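Local coordinates for putative PAS/PAC sensor protein (Nakamurella multipartita DSM 44233, PDB 6HMJ) that binds flavin mononucleotide as a blue-light receptor and couples light sensing to RNA binding and translational regulation, at residues 46-51 with 58-63; 276-281 with 317-322; 314-317 with 323-326. All coordinates share one frame; numbering follows the deposited sequence.

Overall arrangement
Contact 1 lies in the N-terminal PAS region, about 87 Å from contact 3 and 96 Å from contact 2 between centres, on the other side of the chain's centre. It is a partly buried helix-helix packing in which no hydrogen bond crosses. Contacts 2 and 3 belong to the flavin-binding PAS domain, have centres about 13 Å apart and share F317: contact 3 pairs the two strands of a hairpin, and contact 2 tethers that hairpin's turn to a loop. Their chemistry follows depth. The buried strands of contact 3 combine backbone pairing with asparagines that meet FMN, whereas the surface contact 2 has a single amide-carboxylate bond between its segments. R318 CG packs 3.9 Å from F324 CE1, joining the two.

Contact 1: residues 46-51 with 58-63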
ATOM      1  N   ALA A  46      58.101  17.487 -25.384  1.00 86.27           N
ATOM      2  CA  ALA A  46      57.705  18.878 -25.189  1.00 88.72           C
ATOM      3  C   ALA A  46      56.245  19.107 -25.561  1.00 84.90           C
ATOM      4  O   ALA A  46      55.595  19.996 -24.999  1.00 84.78           O
ATOM      5  CB  ALA A  46      58.611  19.798 -26.009  1.00 94.22           C
ATOM      6  N   VAL A  47      55.710  18.316 -26.495  1.00 84.73           N
ATOM      7  CA  VAL A  47      54.311  18.466 -26.884  1.00 81.32           C
ATOM      8  C   VAL A  47      53.391  17.904 -25.809  1.00 78.36           C
ATOM      9  O   VAL A  47      52.358  18.503 -25.484  1.00 78.58           O
ATOM     10  CB  VAL A  47      54.059  17.787 -28.244  1.00 81.62           C
ATOM     11  CG1 VAL A  47      52.577  17.802 -28.581  1.00 79.52           C
ATOM     12  CG2 VAL A  47      54.845  18.483 -29.342  1.00 85.01           C
ATOM     13  N   VAL A  48      53.738  16.744 -25.252  1.00 75.62           N
ATOM     14  CA  VAL A  48      52.947  16.173 -24.165  1.00 71.81           C
ATOM     15  C   VAL A  48      52.851  17.152 -23.001  1.00 73.04           C
ATOM     16  O   VAL A  48      51.754  17.489 -22.540  1.00 73.56           O
ATOM     17  CB  VAL A  48      53.540  14.824 -23.717  1.00 71.23           C
ATOM     18  CG1 VAL A  48      52.860  14.338 -22.439  1.00 69.75           C
ATOM     19  CG2 VAL A  48      53.392  13.789 -24.819  1.00 70.28           C
ATOM     20  N   LEU A  49      53.999  17.638 -22.519  1.00 74.49           N
ATOM     21  CA  LEU A  49      53.990  18.538 -21.370  1.00 76.50           C
ATOM     22  C   LEU A  49      53.176  19.796 -21.637  1.00 76.97           C
ATOM     23  O   LEU A  49      52.619  20.383 -20.702  1.00 75.98           O
ATOM     24  CB  LEU A  49      55.419  18.910 -20.980  1.00 79.63           C
ATOM     25  CG  LEU A  49      56.264  17.752 -20.446  1.00 80.82           C
ATOM     26  CD1 LEU A  49      57.740  17.986 -20.739  1.00 83.76           C
ATOM     27  CD2 LEU A  49      56.024  17.536 -18.957  1.00 81.37           C
ATOM     28  N   ALA A  50      53.097  20.230 -22.896  1.00 79.12           N
ATOM     29  CA  ALA A  50      52.324  21.421 -23.227  1.00 78.74           C
ATOM     30  C   ALA A  50      50.827  21.208 -23.030  1.00 75.93           C
ATOM     31  O   ALA A  50      50.091  22.191 -22.886  1.00 75.95           O
ATOM     32  CB  ALA A  50      52.606  21.853 -24.667  1.00 79.08           C
ATOM     33  N   HIS A  51      50.363  19.958 -23.026  1.00 75.30           N
ATOM     34  CA  HIS A  51      48.962  19.653 -22.759  1.00 75.75           C
ATOM     35  C   HIS A  51      48.711  19.236 -21.315  1.00 76.77           C
ATOM     36  O   HIS A  51      47.568  18.923 -20.967  1.00 77.87           O
ATOM     37  CB  HIS A  51      48.469  18.551 -23.701  1.00 73.79           C
ATOM     38  CG  HIS A  51      48.437  18.957 -25.141  1.00 76.19           C
ATOM     39  ND1 HIS A  51      49.421  18.599 -26.037  1.00 76.34           N
ATOM     40  CD2 HIS A  51      47.541  19.693 -25.839  1.00 76.75           C
ATOM     41  CE1 HIS A  51      49.130  19.096 -27.227  1.00 77.89           C
ATOM     42  NE2 HIS A  51      47.995  19.765 -27.134  1.00 77.31           N
ATOM     43  N   LEU A  58      56.379  19.308 -13.556  1.00 85.18           N
ATOM     44  CA  LEU A  58      57.555  18.946 -12.772  1.00 88.58           C
ATOM     45  C   LEU A  58      57.469  17.509 -12.269  1.00 87.03           C
ATOM     46  O   LEU A  58      58.448  16.758 -12.353  1.00 85.74           O
ATOM     47  CB  LEU A  58      57.717  19.924 -11.609  1.00 93.70           C
ATOM     48  CG  LEU A  58      58.124  21.348 -12.007  1.00 96.26           C
ATOM     49  CD1 LEU A  58      58.180  22.259 -10.790  1.00 99.78           C
ATOM     50  CD2 LEU A  58      59.469  21.354 -12.727  1.00 98.18           C
ATOM     51  N   GLU A  59      56.308  17.105 -11.743  1.00 87.94           N
ATOM     52  CA  GLU A  59      56.156  15.734 -11.265  1.00 86.42           C
ATOM     53  C   GLU A  59      56.217  14.745 -12.420  1.00 81.84           C
ATOM     54  O   GLU A  59      56.755  13.640 -12.277  1.00 80.08           O
ATOM     55  CB  GLU A  59      54.836  15.576 -10.516  1.00 85.68           C
ATOM     56  CG  GLU A  59      54.658  14.213  -9.861  1.00 87.07           C
ATOM     57  CD  GLU A  59      53.255  14.000  -9.325  1.00 87.47           C
ATOM     58  OE1 GLU A  59      52.525  15.000  -9.158  1.00 88.51           O
ATOM     59  OE2 GLU A  59      52.875  12.833  -9.087  1.00 86.46           O
ATOM     60  N   TRP A  60      55.663  15.126 -13.571  1.00 81.15           N
ATOM     61  CA  TRP A  60      55.666  14.255 -14.742  1.00 80.81           C
ATOM     62  C   TRP A  60      57.086  14.042 -15.253  1.00 82.90           C
ATOM     63  O   TRP A  60      57.504  12.907 -15.510  1.00 82.75           O
ATOM     64  CB  TRP A  60      54.772  14.865 -15.823  1.00 79.31           C
ATOM     65  CG  TRP A  60      54.284  13.897 -16.852  1.00 77.16           C
ATOM     66  CD1 TRP A  60      53.120  13.188 -16.816  1.00 74.68           C
ATOM     67  CD2 TRP A  60      54.928  13.550 -18.085  1.00 77.38           C
ATOM     68  NE1 TRP A  60      53.002  12.412 -17.942  1.00 72.78           N
ATOM     69  CE2 TRP A  60      54.098  12.616 -18.738  1.00 74.75           C
ATOM     70  CE3 TRP A  60      56.125  13.933 -18.697  1.00 79.82           C
ATOM     71  CZ2 TRP A  60      54.428  12.058 -19.970  1.00 75.26           C
ATOM     72  CZ3 TRP A  60      56.451  13.378 -19.920  1.00 80.21           C
ATOM     73  CH2 TRP A  60      55.605  12.451 -20.544  1.00 78.08           C
ATOM     74  N   GLN A  61      57.842  15.131 -15.407  1.00 85.99           N
ATOM     75  CA  GLN A  61      59.239  15.027 -15.812  1.00 89.71           C
ATOM     76  C   GLN A  61      60.020  14.122 -14.866  1.00 92.12           C
ATOM     77  O   GLN A  61      60.770  13.243 -15.307  1.00 92.19           O
ATOM     78  CB  GLN A  61      59.861  16.423 -15.853  1.00 93.15           C
ATOM     79  CG  GLN A  61      59.707  17.136 -17.182  1.00 94.24           C
ATOM     80  CD  GLN A  61      59.912  18.644 -17.082  1.00101.25           C
ATOM     81  OE1 GLN A  61      59.531  19.385 -17.987  1.00102.13           O
ATOM     82  NE2 GLN A  61      60.514  19.102 -15.986  1.00106.67           N
ATOM     83  N   ALA A  62      59.851  14.320 -13.556  1.00 93.32           N
ATOM     84  CA  ALA A  62      60.577  13.510 -12.585  1.00 97.55           C
ATOM     85  C   ALA A  62      60.220  12.036 -12.722  1.00 97.24           C
ATOM     86  O   ALA A  62      61.102  11.170 -12.686  1.00 98.74           O
ATOM     87  CB  ALA A  62      60.287  14.001 -11.166  1.00100.42           C
ATOM     88  N   GLY A  63      58.928  11.730 -12.872  1.00 94.87           N
ATOM     89  CA  GLY A  63      58.526  10.346 -13.054  1.00 92.91           C
ATOM     90  C   GLY A  63      59.146   9.723 -14.289  1.00 93.59           C
ATOM     91  O   GLY A  63      59.527   8.550 -14.282  1.00 95.24           O
TER
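Two consecutive helices of the N-terminal PAS region, 45-50 and 54-70, meet here through V48 and L49 on the first and W60 and Q61 on the second. Their short axis segments run at 145° to each other and come no nearer than 11.1 Å. At that separation the backbones do not touch, and the span is bridged by side chains, chiefly L49 and the indole of W60. The nearest pair of CA atoms, L49 CA and W60 CA, is still 8.1 Å apart.

Two apolar branches reach the six-membered part of the indole. V48 CG1 lies 3.7 Å from W60 CZ2, the valine and tryptophan side chains meeting at about a right angle. L49 CD2 comes to 3.6 Å from W60 CE3. W60 CG is anti to its own backbone N (chi1 -159°), which, with CB already pointing toward helix 45-50, extends the ring toward it. The other methyl of the leucine, L49 CD1, rests 3.6 Å from Q61 OE1; this is a van der Waals contact at the exposed margin, with the extended glutamine lying across the leucine tip. No hydrogen bond links the segments, so the contact is apolar packing, and it buries a modest 202 Å² over both sides.

The indole is also held from the sheet side: its NE1 is hydrogen-bonded to T92 OG1 on strand 85-97, H78 and the indole meet edge-to-face, and V76 of strand 74-82 touches the W60 side chain. W60 thereby joins helix 54-70 both to helix 45-50 and to the five-stranded antiparallel sheet.

Contact 2: residues 276-281 with 317-322; sequences AAEVLG and FRQDGH
E278 and Q319 join the loop after helix 266-272 to the tip of the beta hairpin formed by strands 310-317 and 323-334 of the flavin-binding PAS domain. The side chains arrive from opposite directions. Q319 NE2 donates to E278 OE2 at 2.8 Å, with a nearly straight N-H...O angle of 167°. The acceptor lies close to the plane of the Q319 amide, yet the amide nitrogen stands above the carboxylate plane of E278, and the two planes are 59° apart. Both chains are extended beyond CG, and the Q319 CG is anti to the backbone N (chi1 -178°), which sends the amide away from the turn toward the other loop.

The bond is well formed, but its surroundings are loose: both residues are exposed and only 69 Å² is buried between the segments. It is not isolated, however: Q319 NE2 also donates to G273 O, and E278 OE2 accepts from A275 N, so the amide and the carboxylate are each fastened to the 273-275 loop as well.

The tight part lies within 317-322, the hairpin tip that presents Q319 to the 276-281 loop. R318 to G321 form a type I turn, closed by G321 N to R318 O at 2.9 Å, while R318 N reaches H322 O at 2.9 Å. With G321 at positive phi, this is a type I turn followed by a G1 beta bulge. D320 secures it as an Asx turn, its OD1 accepting from H322 N at 3.0 Å, and D320 OD2 makes a salt bridge with R318 NH2 at 2.9 Å. R318 NE also donates to D320 OD1, over 3.3 Å, approaching from the opposite face of the carboxylate to H322 N.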
ATOM      1  N   ALA A 276     -30.021 -14.780  25.877  1.00 58.07           N
ATOM      2  CA  ALA A 276     -31.086 -14.042  26.545  1.00 57.02           C
ATOM      3  C   ALA A 276     -31.372 -14.619  27.927  1.00 60.23           C
ATOM      4  O   ALA A 276     -31.579 -13.871  28.889  1.00 59.72           O
ATOM      5  CB  ALA A 276     -32.352 -14.055  25.689  1.00 55.48           C
ATOM      6  N   ALA A 277     -31.368 -15.949  28.049  1.00 63.49           N
ATOM      7  CA  ALA A 277     -31.669 -16.578  29.330  1.00 68.81           C
ATOM      8  C   ALA A 277     -30.749 -16.089  30.443  1.00 69.98           C
ATOM      9  O   ALA A 277     -31.179 -15.977  31.597  1.00 73.05           O
ATOM     10  CB  ALA A 277     -31.569 -18.099  29.197  1.00 73.37           C
ATOM     11  N   GLU A 278     -29.496 -15.781  30.125  1.00 67.62           N
ATOM     12  CA  GLU A 278     -28.504 -15.450  31.139  1.00 68.46           C
ATOM     13  C   GLU A 278     -28.352 -13.952  31.361  1.00 64.12           C
ATOM     14  O   GLU A 278     -27.443 -13.534  32.085  1.00 64.81           O
ATOM     15  CB  GLU A 278     -27.158 -16.079  30.768  1.00 71.75           C
ATOM     16  CG  GLU A 278     -26.604 -15.641  29.424  1.00 71.51           C
ATOM     17  CD  GLU A 278     -25.296 -16.326  29.088  1.00 75.29           C
ATOM     18  OE1 GLU A 278     -24.861 -17.186  29.881  1.00 79.16           O
ATOM     19  OE2 GLU A 278     -24.709 -16.007  28.031  1.00 74.87           O
ATOM     20  N   VAL A 279     -29.206 -13.133  30.747  1.00 60.06           N
ATOM     21  CA  VAL A 279     -29.200 -11.695  30.988  1.00 57.80           C
ATOM     22  C   VAL A 279     -30.566 -11.158  31.374  1.00 55.32           C
ATOM     23  O   VAL A 279     -30.664 -10.021  31.880  1.00 51.94           O
ATOM     24  CB  VAL A 279     -28.666 -10.931  29.749  1.00 57.71           C
ATOM     25  CG1 VAL A 279     -27.220 -11.297  29.463  1.00 59.47           C
ATOM     26  CG2 VAL A 279     -29.562 -11.174  28.533  1.00 56.42           C
ATOM     27  N   LEU A 280     -31.643 -11.912  31.167  1.00 57.76           N
ATOM     28  CA  LEU A 280     -32.968 -11.475  31.581  1.00 56.13           C
ATOM     29  C   LEU A 280     -33.013 -11.315  33.094  1.00 57.37           C
ATOM     30  O   LEU A 280     -32.575 -12.194  33.842  1.00 56.82           O
ATOM     31  CB  LEU A 280     -34.014 -12.486  31.118  1.00 57.12           C
ATOM     32  CG  LEU A 280     -34.407 -12.475  29.636  1.00 54.88           C
ATOM     33  CD1 LEU A 280     -35.621 -13.367  29.411  1.00 55.64           C
ATOM     34  CD2 LEU A 280     -34.675 -11.073  29.125  1.00 52.55           C
ATOM     35  N   GLY A 281     -33.561 -10.187  33.545  1.00 58.05           N
ATOM     36  CA  GLY A 281     -33.597  -9.860  34.950  1.00 60.08           C
ATOM     37  C   GLY A 281     -32.444  -9.006  35.427  1.00 60.39           C
ATOM     38  O   GLY A 281     -32.470  -8.546  36.575  1.00 61.47           O
ATOM     39  N   PHE A 317     -18.278  -4.399  25.653  1.00 50.77           N
ATOM     40  CA  PHE A 317     -17.490  -5.623  25.618  1.00 51.44           C
ATOM     41  C   PHE A 317     -18.425  -6.819  25.581  1.00 51.68           C
ATOM     42  O   PHE A 317     -19.378  -6.888  26.362  1.00 52.21           O
ATOM     43  CB  PHE A 317     -16.562  -5.701  26.835  1.00 51.98           C
ATOM     44  CG  PHE A 317     -15.787  -4.439  27.079  1.00 52.88           C
ATOM     45  CD1 PHE A 317     -16.316  -3.426  27.861  1.00 52.46           C
ATOM     46  CD2 PHE A 317     -14.541  -4.254  26.505  1.00 53.06           C
ATOM     47  CE1 PHE A 317     -15.611  -2.260  28.075  1.00 52.99           C
ATOM     48  CE2 PHE A 317     -13.832  -3.091  26.718  1.00 53.68           C
ATOM     49  CZ  PHE A 317     -14.367  -2.092  27.502  1.00 53.51           C
ATOM     50  N   ARG A 318     -18.145  -7.754  24.679  1.00 53.06           N
ATOM     51  CA  ARG A 318     -18.919  -8.981  24.588  1.00 54.02           C
ATOM     52  C   ARG A 318     -18.605  -9.884  25.780  1.00 53.93           C
ATOM     53  O   ARG A 318     -17.729  -9.597  26.599  1.00 52.60           O
ATOM     54  CB  ARG A 318     -18.618  -9.699  23.272  1.00 56.33           C
ATOM     55  CG  ARG A 318     -18.757  -8.810  22.043  1.00 57.83           C
ATOM     56  CD  ARG A 318     -18.486  -9.571  20.752  1.00 61.24           C
ATOM     57  NE  ARG A 318     -17.144 -10.149  20.714  1.00 64.27           N
ATOM     58  CZ  ARG A 318     -16.622 -10.766  19.657  1.00 65.79           C
ATOM     59  NH1 ARG A 318     -17.319 -10.881  18.535  1.00 66.37           N
ATOM     60  NH2 ARG A 318     -15.396 -11.264  19.721  1.00 67.25           N
ATOM     61  N   GLN A 319     -19.337 -10.997  25.874  1.00 56.24           N
ATOM     62  CA  GLN A 319     -19.104 -11.929  26.971  1.00 56.97           C
ATOM     63  C   GLN A 319     -17.696 -12.510  26.932  1.00 57.07           C
ATOM     64  O   GLN A 319     -17.202 -12.976  27.964  1.00 58.20           O
ATOM     65  CB  GLN A 319     -20.137 -13.058  26.947  1.00 57.81           C
ATOM     66  CG  GLN A 319     -19.989 -14.041  28.099  1.00 62.73           C
ATOM     67  CD  GLN A 319     -21.277 -14.792  28.431  1.00 67.41           C
ATOM     68  OE1 GLN A 319     -21.474 -15.231  29.567  1.00 70.82           O
ATOM     69  NE2 GLN A 319     -22.150 -14.955  27.440  1.00 67.07           N
ATOM     70  N   ASP A 320     -17.035 -12.481  25.777  1.00 54.98           N
ATOM     71  CA  ASP A 320     -15.665 -12.966  25.665  1.00 56.55           C
ATOM     72  C   ASP A 320     -14.632 -11.875  25.915  1.00 55.31           C
ATOM     73  O   ASP A 320     -13.430 -12.157  25.864  1.00 56.16           O
ATOM     74  CB  ASP A 320     -15.434 -13.597  24.287  1.00 57.63           C
ATOM     75  CG  ASP A 320     -15.521 -12.589  23.152  1.00 56.99           C
ATOM     76  OD1 ASP A 320     -15.738 -11.390  23.419  1.00 55.77           O
ATOM     77  OD2 ASP A 320     -15.364 -13.004  21.984  1.00 57.40           O
ATOM     78  N   GLY A 321     -15.070 -10.645  26.191  1.00 54.18           N
ATOM     79  CA  GLY A 321     -14.191  -9.564  26.568  1.00 54.02           C
ATOM     80  C   GLY A 321     -13.815  -8.622  25.444  1.00 54.35           C
ATOM     81  O   GLY A 321     -13.338  -7.514  25.719  1.00 54.08           O
ATOM     82  N   HIS A 322     -14.008  -9.023  24.192  1.00 52.60           N
ATOM     83  CA  HIS A 322     -13.603  -8.174  23.082  1.00 52.74           C
ATOM     84  C   HIS A 322     -14.491  -6.942  22.988  1.00 51.62           C
ATOM     85  O   HIS A 322     -15.697  -6.998  23.242  1.00 51.20           O
ATOM     86  CB  HIS A 322     -13.624  -8.953  21.771  1.00 53.31           C
ATOM     87  CG  HIS A 322     -12.412  -9.806  21.564  1.00 53.59           C
ATOM     88  ND1 HIS A 322     -12.395 -11.160  21.819  1.00 56.54           N
ATOM     89  CD2 HIS A 322     -11.166  -9.487  21.140  1.00 56.76           C
ATOM     90  CE1 HIS A 322     -11.194 -11.641  21.552  1.00 57.81           C
ATOM     91  NE2 HIS A 322     -10.429 -10.646  21.138  1.00 59.21           N
TER

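Contact 3: residues 314-317 with 323-326; sequences IRNF and AFWN. With FMN (flavin mononucleotide), chain E.
N316 and N326 sit on the same face of the antiparallel pair 314-317/323-326 and meet with their amide planes 82° apart. N326 ND2 donates to N316 OD1 at 2.7 Å. The same oxygen, N316 OD1, accepts from FMN N3 at 3.1 Å, nearly straight, so two donors fix the N316 amide. N316 ND2 donates to FMN O2 at 3.3 Å and also to R315 O. N326 ND2 approaches FMN O4 to 3.0 Å.

Behind this amide, N316 CB lies over one face of the F324 ring, 3.9 Å from its centroid, as a CH-pi contact. I314 extends its CD1 toward FMN O2.

R315 and W325 occupy the other face, their side chains crossing at about a right angle. A bend at chi2 (74°) brings the arginine over the neighbouring strand: R315 CD stands over the W325 indole, 4.2 Å from the centroid of the five-membered ring, and R315 CZ lies 4.5 Å from the same centroid as an off-centre cation-pi contact. The guanidinium is turned 54° from the indole, with A323 CB over one of its faces. V354 and Q358 of helix 351-372 pack on W325.

Backbone bonds join I314 with N326 and N316 with F324 in both directions. FMN is also bonded to N283, R285, Q288 and R297; paired strand asparagines at the pyrimidine edge of the flavin are characteristic of a LOV-type PAS pocket.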
ATOM      1  N   ILE A 314     -21.050   4.419  23.314  1.00 51.59           N
ATOM      2  CA  ILE A 314     -20.339   3.968  24.502  1.00 53.49           C
ATOM      3  C   ILE A 314     -19.487   2.763  24.139  1.00 54.10           C
ATOM      4  O   ILE A 314     -19.807   2.003  23.221  1.00 52.44           O
ATOM      5  CB  ILE A 314     -21.324   3.640  25.653  1.00 54.96           C
ATOM      6  CG1 ILE A 314     -20.567   3.425  26.964  1.00 54.86           C
ATOM      7  CG2 ILE A 314     -22.168   2.418  25.306  1.00 55.40           C
ATOM      8  CD1 ILE A 314     -21.467   3.364  28.184  1.00 53.18           C
ATOM      9  N   ARG A 315     -18.393   2.594  24.874  1.00 58.05           N
ATOM     10  CA  ARG A 315     -17.489   1.470  24.670  1.00 59.38           C
ATOM     11  C   ARG A 315     -18.020   0.263  25.436  1.00 55.42           C
ATOM     12  O   ARG A 315     -18.319   0.361  26.630  1.00 54.96           O
ATOM     13  CB  ARG A 315     -16.082   1.850  25.137  1.00 63.73           C
ATOM     14  CG  ARG A 315     -14.980   0.869  24.759  1.00 68.10           C
ATOM     15  CD  ARG A 315     -14.640   0.950  23.275  1.00 70.51           C
ATOM     16  NE  ARG A 315     -13.437   0.190  22.939  1.00 72.42           N
ATOM     17  CZ  ARG A 315     -13.070  -0.126  21.699  1.00 71.15           C
ATOM     18  NH1 ARG A 315     -13.812   0.250  20.666  1.00 68.35           N
ATOM     19  NH2 ARG A 315     -11.958  -0.819  21.491  1.00 72.37           N
ATOM     20  N   ASN A 316     -18.156  -0.868  24.746  1.00 52.03           N
ATOM     21  CA  ASN A 316     -18.764  -2.064  25.312  1.00 52.08           C
ATOM     22  C   ASN A 316     -17.877  -3.275  25.059  1.00 52.01           C
ATOM     23  O   ASN A 316     -16.880  -3.209  24.333  1.00 52.45           O
ATOM     24  CB  ASN A 316     -20.154  -2.337  24.717  1.00 51.98           C
ATOM     25  CG  ASN A 316     -21.270  -1.522  25.365  1.00 51.96           C
ATOM     26  OD1 ASN A 316     -22.408  -1.605  24.917  1.00 54.12           O
ATOM     27  ND2 ASN A 316     -20.962  -0.750  26.406  1.00 50.69           N
ATOM     28  N   PHE A 317     -18.278  -4.399  25.653  1.00 50.77           N
ATOM     29  CA  PHE A 317     -17.490  -5.623  25.618  1.00 51.44           C
ATOM     30  C   PHE A 317     -18.425  -6.819  25.581  1.00 51.68           C
ATOM     31  O   PHE A 317     -19.378  -6.888  26.362  1.00 52.21           O
ATOM     32  CB  PHE A 317     -16.562  -5.701  26.835  1.00 51.98           C
ATOM     33  CG  PHE A 317     -15.787  -4.439  27.079  1.00 52.88           C
ATOM     34  CD1 PHE A 317     -16.316  -3.426  27.861  1.00 52.46           C
ATOM     35  CD2 PHE A 317     -14.541  -4.254  26.505  1.00 53.06           C
ATOM     36  CE1 PHE A 317     -15.611  -2.260  28.075  1.00 52.99           C
ATOM     37  CE2 PHE A 317     -13.832  -3.091  26.718  1.00 53.68           C
ATOM     38  CZ  PHE A 317     -14.367  -2.092  27.502  1.00 53.51           C
ATOM     39  N   ALA A 323     -13.876  -5.821  22.627  1.00 51.89           N
ATOM     40  CA  ALA A 323     -14.510  -4.517  22.701  1.00 50.47           C
ATOM     41  C   ALA A 323     -15.164  -4.154  21.376  1.00 49.66           C
ATOM     42  O   ALA A 323     -14.858  -4.719  20.325  1.00 51.32           O
ATOM     43  CB  ALA A 323     -13.485  -3.447  23.090  1.00 50.91           C
ATOM     44  N   PHE A 324     -16.095  -3.209  21.448  1.00 48.33           N
ATOM     45  CA  PHE A 324     -16.729  -2.661  20.259  1.00 48.45           C
ATOM     46  C   PHE A 324     -17.423  -1.366  20.651  1.00 48.81           C
ATOM     47  O   PHE A 324     -17.804  -1.180  21.809  1.00 50.16           O
ATOM     48  CB  PHE A 324     -17.722  -3.652  19.638  1.00 48.68           C
ATOM     49  CG  PHE A 324     -18.934  -3.925  20.493  1.00 49.34           C
ATOM     50  CD1 PHE A 324     -18.871  -4.828  21.545  1.00 48.73           C
ATOM     51  CD2 PHE A 324     -20.136  -3.286  20.239  1.00 49.92           C
ATOM     52  CE1 PHE A 324     -19.981  -5.082  22.329  1.00 48.18           C
ATOM     53  CE2 PHE A 324     -21.251  -3.538  21.020  1.00 49.92           C
ATOM     54  CZ  PHE A 324     -21.171  -4.438  22.067  1.00 48.96           C
ATOM     55  N   TRP A 325     -17.565  -0.469  19.681  1.00 48.68           N
ATOM     56  CA  TRP A 325     -18.315   0.759  19.901  1.00 48.94           C
ATOM     57  C   TRP A 325     -19.797   0.485  19.701  1.00 49.63           C
ATOM     58  O   TRP A 325     -20.205  -0.067  18.673  1.00 50.63           O
ATOM     59  CB  TRP A 325     -17.850   1.865  18.956  1.00 48.96           C
ATOM     60  CG  TRP A 325     -16.579   2.526  19.382  1.00 46.69           C
ATOM     61  CD1 TRP A 325     -15.331   2.312  18.876  1.00 46.74           C
ATOM     62  CD2 TRP A 325     -16.433   3.511  20.410  1.00 46.14           C
ATOM     63  NE1 TRP A 325     -14.415   3.106  19.525  1.00 47.38           N
ATOM     64  CE2 TRP A 325     -15.068   3.851  20.472  1.00 46.36           C
ATOM     65  CE3 TRP A 325     -17.326   4.140  21.283  1.00 45.82           C
ATOM     66  CZ2 TRP A 325     -14.573   4.791  21.372  1.00 45.68           C
ATOM     67  CZ3 TRP A 325     -16.833   5.072  22.175  1.00 46.23           C
ATOM     68  CH2 TRP A 325     -15.470   5.390  22.213  1.00 46.20           C
ATOM     69  N   ASN A 326     -20.601   0.880  20.684  1.00 49.04           N
ATOM     70  CA  ASN A 326     -22.032   0.602  20.708  1.00 46.45           C
ATOM     71  C   ASN A 326     -22.775   1.928  20.655  1.00 46.11           C
ATOM     72  O   ASN A 326     -22.757   2.693  21.625  1.00 46.84           O
ATOM     73  CB  ASN A 326     -22.401  -0.187  21.966  1.00 47.39           C
ATOM     74  CG  ASN A 326     -23.876  -0.577  22.021  1.00 47.17           C
ATOM     75  OD1 ASN A 326     -24.699  -0.092  21.242  1.00 47.05           O
ATOM     76  ND2 ASN A 326     -24.211  -1.456  22.957  1.00 46.30           N
TER
HETATM   77  N1  FMN E 400     -25.665   0.549  28.568  1.00 54.27           N
HETATM   78  C2  FMN E 400     -24.609   0.069  27.875  1.00 55.54           C
HETATM   79  O2  FMN E 400     -23.454   0.377  28.240  1.00 55.91           O
HETATM   80  N3  FMN E 400     -24.750  -0.728  26.802  1.00 56.68           N
HETATM   81  C4  FMN E 400     -25.944  -1.107  26.338  1.00 55.55           C
HETATM   82  O4  FMN E 400     -26.035  -1.850  25.338  1.00 54.19           O
HETATM   83  C4A FMN E 400     -27.153  -0.628  27.040  1.00 55.94           C
HETATM   84  N5  FMN E 400     -28.393  -0.965  26.638  1.00 56.31           N
HETATM   85  C5A FMN E 400     -29.478  -0.507  27.304  1.00 56.24           C
HETATM   86  C6  FMN E 400     -30.744  -0.873  26.857  1.00 54.91           C
HETATM   87  C7  FMN E 400     -31.877  -0.425  27.519  1.00 53.70           C
HETATM   88  C7M FMN E 400     -33.238  -0.835  27.021  1.00 53.77           C
HETATM   89  C8  FMN E 400     -31.735   0.459  28.706  1.00 53.99           C
HETATM   90  C8M FMN E 400     -32.938   0.974  29.451  1.00 54.53           C
HETATM   91  C9  FMN E 400     -30.474   0.829  29.150  1.00 54.25           C
HETATM   92  C9A FMN E 400     -29.330   0.381  28.497  1.00 55.01           C
HETATM   93  N10 FMN E 400     -28.027   0.740  28.930  1.00 55.41           N
HETATM   94  C10 FMN E 400     -26.930   0.247  28.209  1.00 55.54           C
HETATM   95  C1' FMN E 400     -27.759   1.615  30.076  1.00 54.57           C
HETATM   96  C2' FMN E 400     -27.499   0.798  31.326  1.00 53.95           C
HETATM   97  O2' FMN E 400     -28.317  -0.374  31.347  1.00 54.58           O
HETATM   98  C3' FMN E 400     -27.801   1.650  32.543  1.00 54.01           C
HETATM   99  O3' FMN E 400     -29.172   2.073  32.486  1.00 55.02           O
HETATM  100  C4' FMN E 400     -26.928   2.892  32.639  1.00 53.69           C
HETATM  101  O4' FMN E 400     -25.548   2.526  32.664  1.00 51.35           O
HETATM  102  C5' FMN E 400     -27.356   3.622  33.903  1.00 55.89           C
HETATM  103  O5' FMN E 400     -26.246   3.976  34.716  1.00 56.32           O
HETATM  104  P   FMN E 400     -25.917   3.095  36.017  1.00 54.86           P
HETATM  105  O1P FMN E 400     -24.688   3.778  36.562  1.00 58.79           O
HETATM  106  O2P FMN E 400     -27.157   3.234  36.869  1.00 56.76           O
HETATM  107  O3P FMN E 400     -25.726   1.689  35.504  1.00 55.61           O